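Lactate dehydrogenase, adjacent gene encodes predicted malate dehydrogenase (Cryptosporidium parvum, PDB 4ND2) probably interconverts (S)-lactate and pyruvate with NAD(+)/NADH as cofactor, as a member of the LDH/MDH superfamily built on a Rossmann-type nucleotide-binding domain. Local coordinates at residues A246-C257 with G273-E284; H264-M272 with L299-N307. All coordinates share one frame; numbering follows the deposited sequence.

Interaction 1 of 2, residues A246-C257 with G273-E284; sequences AYLKDKKAVVPC and GVPTIIGKNGVE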
loop_
_atom_site.group_PDB
_atom_site.type_symbol
_atom_site.label_atom_id
_atom_site.label_comp_id
_atom_site.label_asym_id
_atom_site.label_seq_id
_atom_site.Cartn_x
_atom_site.Cartn_y
_atom_site.Cartn_z
ATOM N N ALA A 246 7.563 3.610 13.151
ATOM C CA ALA A 246 8.903 3.168 13.533
ATOM C C ALA A 246 8.888 2.414 14.858
ATOM O O ALA A 246 9.562 1.393 15.004
ATOM C CB ALA A 246 9.849 4.356 13.614
ATOM N N TYR A 247 8.114 2.917 15.815
ATOM C CA TYR A 247 7.973 2.273 17.114
ATOM C C TYR A 247 7.188 0.966 17.009
ATOM O O TYR A 247 7.660 -0.081 17.447
ATOM C CB TYR A 247 7.292 3.217 18.117
ATOM C CG TYR A 247 7.124 2.611 19.491
ATOM C CD1 TYR A 247 8.188 2.571 20.387
ATOM C CD2 TYR A 247 5.907 2.069 19.893
ATOM C CE1 TYR A 247 8.047 2.006 21.644
ATOM C CE2 TYR A 247 5.754 1.507 21.152
ATOM C CZ TYR A 247 6.827 1.477 22.021
ATOM O OH TYR A 247 6.679 0.923 23.270
ATOM N N LEU A 248 5.993 1.036 16.426
ATOM C CA LEU A 248 5.081 -0.109 16.383
ATOM C C LEU A 248 5.614 -1.281 15.560
ATOM O O LEU A 248 5.331 -2.433 15.877
ATOM C CB LEU A 248 3.706 0.316 15.853
ATOM C CG LEU A 248 2.893 1.234 16.775
ATOM C CD1 LEU A 248 1.698 1.827 16.040
ATOM C CD2 LEU A 248 2.435 0.485 18.014
ATOM N N LYS A 249 6.375 -0.984 14.512
ATOM C CA LYS A 249 6.945 -2.022 13.651
ATOM C C LYS A 249 8.418 -2.313 13.957
ATOM O O LYS A 249 9.043 -3.122 13.270
ATOM C CB LYS A 249 6.766 -1.631 12.185
ATOM C CG LYS A 249 5.305 -1.578 11.764
ATOM C CD LYS A 249 5.128 -0.912 10.409
ATOM C CE LYS A 249 3.816 -1.306 9.746
ATOM N NZ LYS A 249 3.607 -2.781 9.637
ATOM N N ASP A 250 8.962 -1.662 14.987
ATOM C CA ASP A 250 10.341 -1.889 15.427
ATOM C C ASP A 250 11.310 -1.756 14.253
ATOM O O ASP A 250 12.135 -2.637 14.010
ATOM C CB ASP A 250 10.467 -3.271 16.085
ATOM C CG ASP A 250 11.843 -3.515 16.699
ATOM O OD1 ASP A 250 12.435 -2.572 17.267
ATOM O OD2 ASP A 250 12.329 -4.662 16.611
ATOM N N LYS A 251 11.200 -0.646 13.530
ATOM C CA LYS A 251 11.922 -0.467 12.268
ATOM C C LYS A 251 13.427 -0.248 12.402
ATOM O O LYS A 251 14.167 -0.496 11.447
ATOM C CB LYS A 251 11.352 0.718 11.488
ATOM C CG LYS A 251 9.990 0.479 10.869
ATOM C CD LYS A 251 9.660 1.606 9.905
ATOM C CE LYS A 251 8.217 1.556 9.452
ATOM N NZ LYS A 251 7.910 2.689 8.531
ATOM N N LYS A 252 13.871 0.237 13.561
ATOM C CA LYS A 252 15.225 0.783 13.708
ATOM C C LYS A 252 15.445 1.868 12.648
ATOM O O LYS A 252 16.492 1.924 11.997
ATOM C CB LYS A 252 16.297 -0.315 13.595
ATOM C CG LYS A 252 15.985 -1.605 14.342
ATOM C CD LYS A 252 15.753 -1.382 15.825
ATOM C CE LYS A 252 15.552 -2.711 16.536
ATOM N NZ LYS A 252 15.125 -2.553 17.952
ATOM N N ALA A 253 14.438 2.717 12.471
ATOM C CA ALA A 253 14.478 3.776 11.472
ATOM C C ALA A 253 15.276 4.959 11.999
ATOM O O ALA A 253 15.219 5.273 13.187
ATOM C CB ALA A 253 13.066 4.219 11.114
ATOM N N VAL A 254 16.017 5.611 11.109
ATOM C CA VAL A 254 16.715 6.840 11.458
ATOM C C VAL A 254 15.699 7.977 11.418
ATOM O O VAL A 254 15.207 8.344 10.349
ATOM C CB VAL A 254 17.886 7.151 10.505
ATOM C CG1 VAL A 254 18.559 8.459 10.907
ATOM C CG2 VAL A 254 18.896 6.014 10.505
ATOM N N VAL A 255 15.381 8.514 12.589
ATOM C CA VAL A 255 14.343 9.526 12.721
ATOM C C VAL A 255 14.910 10.784 13.375
ATOM O O VAL A 255 15.268 10.759 14.554
ATOM C CB VAL A 255 13.173 8.992 13.574
ATOM C CG1 VAL A 255 12.078 10.044 13.713
ATOM C CG2 VAL A 255 12.611 7.715 12.962
ATOM N N PRO A 256 15.002 11.890 12.614
ATOM C CA PRO A 256 15.316 13.152 13.273
ATOM C C PRO A 256 14.129 13.580 14.133
ATOM O O PRO A 256 13.026 13.743 13.618
ATOM C CB PRO A 256 15.542 14.132 12.111
ATOM C CG PRO A 256 15.543 13.315 10.864
ATOM C CD PRO A 256 14.795 12.059 11.168
ATOM N N CYS A 257 14.351 13.713 15.435
ATOM C CA CYS A 257 13.296 14.124 16.358
ATOM C C CYS A 257 13.901 14.740 17.617
ATOM O O CYS A 257 15.114 14.646 17.846
ATOM C CB CYS A 257 12.392 12.934 16.711
ATOM S SG CYS A 257 13.138 11.664 17.754
ATOM N N GLY A 273 16.601 18.480 18.671
ATOM C CA GLY A 273 16.557 17.751 17.411
ATOM C C GLY A 273 17.871 17.063 17.082
ATOM O O GLY A 273 18.899 17.721 16.927
ATOM N N VAL A 274 17.828 15.735 16.982
ATOM C CA VAL A 274 18.986 14.927 16.598
ATOM C C VAL A 274 18.528 13.716 15.789
ATOM O O VAL A 274 17.366 13.318 15.891
ATOM C CB VAL A 274 19.767 14.415 17.829
ATOM C CG1 VAL A 274 20.485 15.560 18.528
ATOM C CG2 VAL A 274 18.847 13.682 18.801
ATOM N N PRO A 275 19.438 13.116 14.993
ATOM C CA PRO A 275 19.094 11.859 14.321
ATOM C C PRO A 275 19.084 10.681 15.298
ATOM O O PRO A 275 20.126 10.331 15.855
ATOM C CB PRO A 275 20.201 11.690 13.263
ATOM C CG PRO A 275 21.033 12.930 13.314
ATOM C CD PRO A 275 20.798 13.563 14.649
ATOM N N THR A 276 17.909 10.096 15.514
ATOM C CA THR A 276 17.759 8.967 16.426
ATOM C C THR A 276 17.517 7.681 15.649
ATOM O O THR A 276 17.201 7.716 14.463
ATOM C CB THR A 276 16.554 9.156 17.371
ATOM O OG1 THR A 276 15.336 9.040 16.624
ATOM C CG2 THR A 276 16.603 10.512 18.060
ATOM N N ILE A 277 17.669 6.555 16.338
ATOM C CA ILE A 277 17.167 5.273 15.868
ATOM C C ILE A 277 15.948 4.944 16.728
ATOM O O ILE A 277 16.059 4.887 17.952
ATOM C CB ILE A 277 18.211 4.148 16.024
ATOM C CG1 ILE A 277 19.512 4.503 15.292
ATOM C CG2 ILE A 277 17.653 2.821 15.522
ATOM C CD1 ILE A 277 19.344 4.768 13.811
ATOM N N ILE A 278 14.794 4.744 16.091
ATOM C CA ILE A 278 13.564 4.399 16.810
ATOM C C ILE A 278 13.137 2.959 16.521
ATOM O O ILE A 278 13.081 2.536 15.361
ATOM C CB ILE A 278 12.408 5.370 16.477
ATOM C CG1 ILE A 278 12.770 6.782 16.952
ATOM C CG2 ILE A 278 11.107 4.902 17.128
ATOM C CD1 ILE A 278 11.699 7.826 16.725
ATOM N N GLY A 279 12.847 2.221 17.590
ATOM C CA GLY A 279 12.332 0.857 17.497
ATOM C C GLY A 279 11.360 0.566 18.625
ATOM O O GLY A 279 10.814 1.487 19.233
ATOM N N LYS A 280 11.160 -0.717 18.915
ATOM C CA LYS A 280 10.192 -1.152 19.930
ATOM C C LYS A 280 10.503 -0.671 21.354
ATOM O O LYS A 280 9.610 -0.664 22.203
ATOM C CB LYS A 280 10.062 -2.682 19.925
ATOM C CG LYS A 280 11.310 -3.418 20.388
ATOM C CD LYS A 280 11.199 -4.916 20.170
ATOM C CE LYS A 280 12.525 -5.599 20.463
ATOM N NZ LYS A 280 12.384 -7.078 20.483
ATOM N N ASN A 281 11.755 -0.293 21.620
ATOM C CA ASN A 281 12.140 0.288 22.916
ATOM C C ASN A 281 12.178 1.825 22.903
ATOM O O ASN A 281 12.758 2.443 23.799
ATOM C CB ASN A 281 13.503 -0.259 23.368
ATOM C CG ASN A 281 13.470 -1.747 23.671
ATOM O OD1 ASN A 281 12.515 -2.254 24.256
ATOM N ND2 ASN A 281 14.527 -2.455 23.284
ATOM N N GLY A 282 11.550 2.439 21.898
ATOM C CA GLY A 282 11.497 3.894 21.782
ATOM C C GLY A 282 12.738 4.439 21.103
ATOM O O GLY A 282 13.173 3.905 20.084
ATOM N N VAL A 283 13.304 5.505 21.667
ATOM C CA VAL A 283 14.561 6.067 21.175
ATOM C C VAL A 283 15.695 5.171 21.664
ATOM O O VAL A 283 16.002 5.144 22.853
ATOM C CB VAL A 283 14.772 7.520 21.660
ATOM C CG1 VAL A 283 16.126 8.052 21.199
ATOM C CG2 VAL A 283 13.650 8.417 21.153
ATOM N N GLU A 284 16.303 4.432 20.742
ATOM C CA GLU A 284 17.279 3.396 21.092
ATOM C C GLU A 284 18.735 3.837 20.909
ATOM O O GLU A 284 19.640 3.239 21.493
ATOM C CB GLU A 284 16.989 2.126 20.287
ATOM C CG GLU A 284 15.643 1.509 20.646
ATOM C CD GLU A 284 15.267 0.309 19.797
ATOM O OE1 GLU A 284 14.144 -0.205 19.981
ATOM O OE2 GLU A 284 16.078 -0.125 18.954
#

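Interaction 2 of 2, residues H264-M272 with L299-N307; sequences HYGVKGIYM and LGESINEVN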
loop_
_atom_site.group_PDB
_atom_site.type_symbol
_atom_site.label_atom_id
_atom_site.label_comp_id
_atom_site.label_asym_id
_atom_site.label_seq_id
_atom_site.Cartn_x
_atom_site.Cartn_y
_atom_site.Cartn_z
ATOM N N HIS A 264 26.356 13.132 23.126
ATOM C CA HIS A 264 26.576 13.497 21.729
ATOM C C HIS A 264 26.419 15.003 21.552
ATOM O O HIS A 264 25.781 15.665 22.369
ATOM C CB HIS A 264 25.582 12.772 20.812
ATOM C CG HIS A 264 25.369 11.330 21.157
ATOM N ND1 HIS A 264 26.141 10.316 20.634
ATOM C CD2 HIS A 264 24.465 10.732 21.969
ATOM C CE1 HIS A 264 25.723 9.155 21.107
ATOM N NE2 HIS A 264 24.707 9.382 21.921
ATOM N N TYR A 265 27.015 15.532 20.484
ATOM C CA TYR A 265 26.900 16.949 20.112
ATOM C C TYR A 265 27.307 17.935 21.216
ATOM O O TYR A 265 26.825 19.068 21.250
ATOM C CB TYR A 265 25.478 17.256 19.616
ATOM C CG TYR A 265 25.069 16.427 18.418
ATOM C CD1 TYR A 265 24.268 15.300 18.565
ATOM C CD2 TYR A 265 25.499 16.765 17.138
ATOM C CE1 TYR A 265 23.898 14.536 17.468
ATOM C CE2 TYR A 265 25.137 16.009 16.036
ATOM C CZ TYR A 265 24.335 14.896 16.206
ATOM O OH TYR A 265 23.977 14.145 15.113
ATOM N N GLY A 266 28.197 17.503 22.108
ATOM C CA GLY A 266 28.714 18.359 23.175
ATOM C C GLY A 266 27.719 18.780 24.246
ATOM O O GLY A 266 27.946 19.778 24.933
ATOM N N VAL A 267 26.626 18.032 24.401
ATOM C CA VAL A 267 25.617 18.329 25.427
ATOM C C VAL A 267 25.505 17.174 26.418
ATOM O O VAL A 267 25.785 16.027 26.071
ATOM C CB VAL A 267 24.231 18.634 24.814
ATOM C CG1 VAL A 267 24.305 19.875 23.939
ATOM C CG2 VAL A 267 23.695 17.453 24.012
ATOM N N LYS A 268 25.084 17.481 27.643
ATOM C CA LYS A 268 25.060 16.491 28.722
ATOM C C LYS A 268 23.671 16.312 29.339
ATOM O O LYS A 268 23.533 16.234 30.560
ATOM C CB LYS A 268 26.079 16.871 29.802
ATOM C CG LYS A 268 27.514 16.909 29.299
ATOM C CD LYS A 268 28.500 17.088 30.443
ATOM C CE LYS A 268 29.936 17.107 29.942
ATOM N NZ LYS A 268 30.907 17.305 31.054
ATOM N N GLY A 269 22.650 16.230 28.489
ATOM C CA GLY A 269 21.281 15.968 28.938
ATOM C C GLY A 269 20.331 17.093 28.582
ATOM O O GLY A 269 19.958 17.895 29.437
ATOM N N ILE A 270 19.944 17.146 27.312
ATOM C CA ILE A 270 18.996 18.146 26.824
ATOM C C ILE A 270 18.135 17.558 25.705
ATOM O O ILE A 270 18.625 16.785 24.876
ATOM C CB ILE A 270 19.722 19.415 26.319
ATOM C CG1 ILE A 270 18.712 20.521 25.986
ATOM C CG2 ILE A 270 20.599 19.109 25.109
ATOM C CD1 ILE A 270 19.350 21.825 25.561
ATOM N N TYR A 271 16.853 17.919 25.694
ATOM C CA TYR A 271 15.963 17.563 24.591
ATOM C C TYR A 271 16.177 18.518 23.421
ATOM O O TYR A 271 15.928 19.718 23.541
ATOM C CB TYR A 271 14.493 17.591 25.028
ATOM C CG TYR A 271 13.991 16.274 25.566
ATOM C CD1 TYR A 271 13.814 16.076 26.933
ATOM C CD2 TYR A 271 13.693 15.222 24.706
ATOM C CE1 TYR A 271 13.352 14.866 27.426
ATOM C CE2 TYR A 271 13.235 14.010 25.187
ATOM C CZ TYR A 271 13.062 13.835 26.548
ATOM O OH TYR A 271 12.607 12.632 27.030
ATOM N N MET A 272 16.652 17.984 22.298
ATOM C CA MET A 272 16.800 18.766 21.071
ATOM C C MET A 272 16.762 17.865 19.838
ATOM O O MET A 272 16.886 16.645 19.945
ATOM C CB MET A 272 18.105 19.567 21.096
ATOM C CG MET A 272 19.370 18.727 20.999
ATOM S SD MET A 272 20.853 19.743 20.868
ATOM C CE MET A 272 22.099 18.484 20.615
ATOM N N LEU A 299 24.717 25.117 15.877
ATOM C CA LEU A 299 24.064 24.195 16.812
ATOM C C LEU A 299 24.182 24.698 18.253
ATOM O O LEU A 299 23.244 24.555 19.042
ATOM C CB LEU A 299 24.649 22.783 16.696
ATOM C CG LEU A 299 24.038 21.699 17.596
ATOM C CD1 LEU A 299 22.531 21.597 17.398
ATOM C CD2 LEU A 299 24.702 20.355 17.338
ATOM N N GLY A 300 25.335 25.276 18.589
ATOM C CA GLY A 300 25.535 25.910 19.891
ATOM C C GLY A 300 24.544 27.032 20.144
ATOM O O GLY A 300 23.989 27.145 21.237
ATOM N N GLU A 301 24.315 27.857 19.126
ATOM C CA GLU A 301 23.348 28.952 19.214
ATOM C C GLU A 301 21.910 28.437 19.354
ATOM O O GLU A 301 21.095 29.049 20.045
ATOM C CB GLU A 301 23.480 29.881 18.002
ATOM C CG GLU A 301 24.775 30.687 18.014
ATOM C CD GLU A 301 25.053 31.430 16.718
ATOM O OE1 GLU A 301 24.217 31.387 15.791
ATOM O OE2 GLU A 301 26.126 32.064 16.626
ATOM N N SER A 302 21.609 27.313 18.707
ATOM C CA SER A 302 20.299 26.670 18.836
ATOM C C SER A 302 20.080 26.174 20.262
ATOM O O SER A 302 19.007 26.369 20.833
ATOM C CB SER A 302 20.174 25.496 17.861
ATOM O OG SER A 302 18.866 24.949 17.886
ATOM N N ILE A 303 21.104 25.540 20.827
ATOM C CA ILE A 303 21.064 25.057 22.208
ATOM C C ILE A 303 20.792 26.208 23.185
ATOM O O ILE A 303 19.988 26.059 24.106
ATOM C CB ILE A 303 22.373 24.318 22.583
ATOM C CG1 ILE A 303 22.461 22.985 21.829
ATOM C CG2 ILE A 303 22.462 24.070 24.085
ATOM C CD1 ILE A 303 23.872 22.451 21.689
ATOM N N ASN A 304 21.457 27.345 22.978
ATOM C CA ASN A 304 21.222 28.545 23.795
ATOM C C ASN A 304 19.767 29.001 23.708
ATOM O O ASN A 304 19.164 29.377 24.713
ATOM C CB ASN A 304 22.122 29.706 23.351
ATOM C CG ASN A 304 23.601 29.437 23.578
ATOM O OD1 ASN A 304 23.983 28.580 24.375
ATOM N ND2 ASN A 304 24.445 30.186 22.873
ATOM N N GLU A 305 19.222 28.966 22.494
ATOM C CA GLU A 305 17.824 29.317 22.237
ATOM C C GLU A 305 16.872 28.414 23.031
ATOM O O GLU A 305 15.901 28.891 23.623
ATOM C CB GLU A 305 17.530 29.202 20.737
ATOM C CG GLU A 305 16.400 30.076 20.228
ATOM C CD GLU A 305 16.290 30.036 18.714
ATOM O OE1 GLU A 305 15.630 29.118 18.183
ATOM O OE2 GLU A 305 16.870 30.922 18.051
ATOM N N VAL A 306 17.166 27.115 23.044
ATOM C CA VAL A 306 16.364 26.129 23.775
ATOM C C VAL A 306 16.441 26.361 25.287
ATOM O O VAL A 306 15.417 26.354 25.972
ATOM C CB VAL A 306 16.809 24.683 23.444
ATOM C CG1 VAL A 306 16.141 23.672 24.369
ATOM C CG2 VAL A 306 16.498 24.352 21.991
ATOM N N ASN A 307 17.654 26.560 25.798
ATOM C CA ASN A 307 17.858 26.849 27.220
ATOM C C ASN A 307 17.190 28.149 27.665
ATOM O O ASN A 307 16.673 28.231 28.778
ATOM C CB ASN A 307 19.354 26.898 27.555
ATOM C CG ASN A 307 20.005 25.527 27.543
ATOM O OD1 ASN A 307 19.372 24.521 27.863
ATOM N ND2 ASN A 307 21.283 25.482 27.188
#

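Interaction 1 of 2, residues A246-C257 with G273-E284
Strands 253-257 and 273-279 pair antiparallel with 4.3 Å between their short axes and 146° between their directions, forming the open end of a beta hairpin, away from its turn, in the alpha/beta C-terminal domain. Ala253, Val255 and Cys257 make the hydrogen-bonded pairs with Ile278, Thr276 and Val274, and a G1 beta bulge at Lys252 and Ala253, both opposite Ile278, starts the pairing. Asp250, just before it, ends helix 234-248 in a Schellman motif.

Lys252, at the bulge, belongs to a salt-bridge network with Asp250 and Glu284. Its chain, bent at chi2 (-58°), crosses Glu284 at about a right angle, and Lys252 NZ meets Glu284 OE2 at 2.8 Å and Asp250 OD1 at 2.8 Å, each on the syn side of the carboxylate. Asp250 OD1 also accepts Lys280 N at 2.8 Å, on its anti side and 33° out of plane, so the oxygen is gripped twice. Its partner OD2 bridges to Arg4 of a second subunit.

The Tyr247 ring lies against the type I turn 279-282, with Gly282 N at its edge, 3.5 Å from CE1. Ile278 CD1 reaches Val255 CB at 3.7 Å, and Val255 also packs on Met243 of helix 234-248, while across the sheet Val254 and Ile277 face a third subunit. Val255 O takes two donors: Thr276 N comes from above the carbonyl plane, and Thr276 OG1 lies in that plane on a lone pair, 2.7 Å from the oxygen.

Interaction 2 of 2, residues H264-M272 with L299-N307
Tyr265, whose ring packs on Leu299, has its hydroxyl oxygen OH gripped by two backbone groups, Leu287 O and Leu289 N, just before the C-terminal helix 293-314. Nearer the backbone, Tyr265 CD2 lies 3.7 Å from Leu299 CD2, and the two side chains cross at about a right angle.

The contact is the turn end of the hairpin of strands 253-261 and 270-279, packed on that helix. A type I' turn from His264 to Val267 and a G1 bulge, in which Gly269 and Ile270 both face Cys261, shape the connection into strand 270-279, whose first residues run at 112° to the helix. No hydrogen bond joins the two segments, and apolar side chains do the work.

Ile303 sits in the middle. Val267 CG1 presses on Ile303 CD1 at 3.4 Å, tighter than usual van der Waals contact, and Met272 SD touches Ile303 CG1 at 3.7 Å. Met272 starts with CG between the backbone N and the carbonyl carbon (chi1 69°) and then runs extended, which lays the sulfur against Ile303 and, less closely, Leu299.

Further along the helix, Ile270 is stretched out, with CG1 anti to its own N (chi1 -172°). Ile270 CD1 lies 3.9 Å from Val306 CG1 and 3.5 Å from Asn307 OD1.

In the fold
From the N terminus the chain ends helix 234-248 within 246-257 and passes into strand 253-261, turns through 264-272, runs straight on into 273-284 and reaches 299-307 within the final helix. The segments therefore alternate and the two contacts cross. Interaction 1 closes a loop of 15 residues that holds the whole of 264-272; interaction 2 closes one of 26 residues that holds the whole of 273-284. Both use strand 270-279, so the hairpin is tied at one end to helix 234-248 and at the other to helix 293-314. The centres are 20 Å apart, yet the contacts meet where Tyr265 CE1 packs 3.7 Å from Val274 CG1.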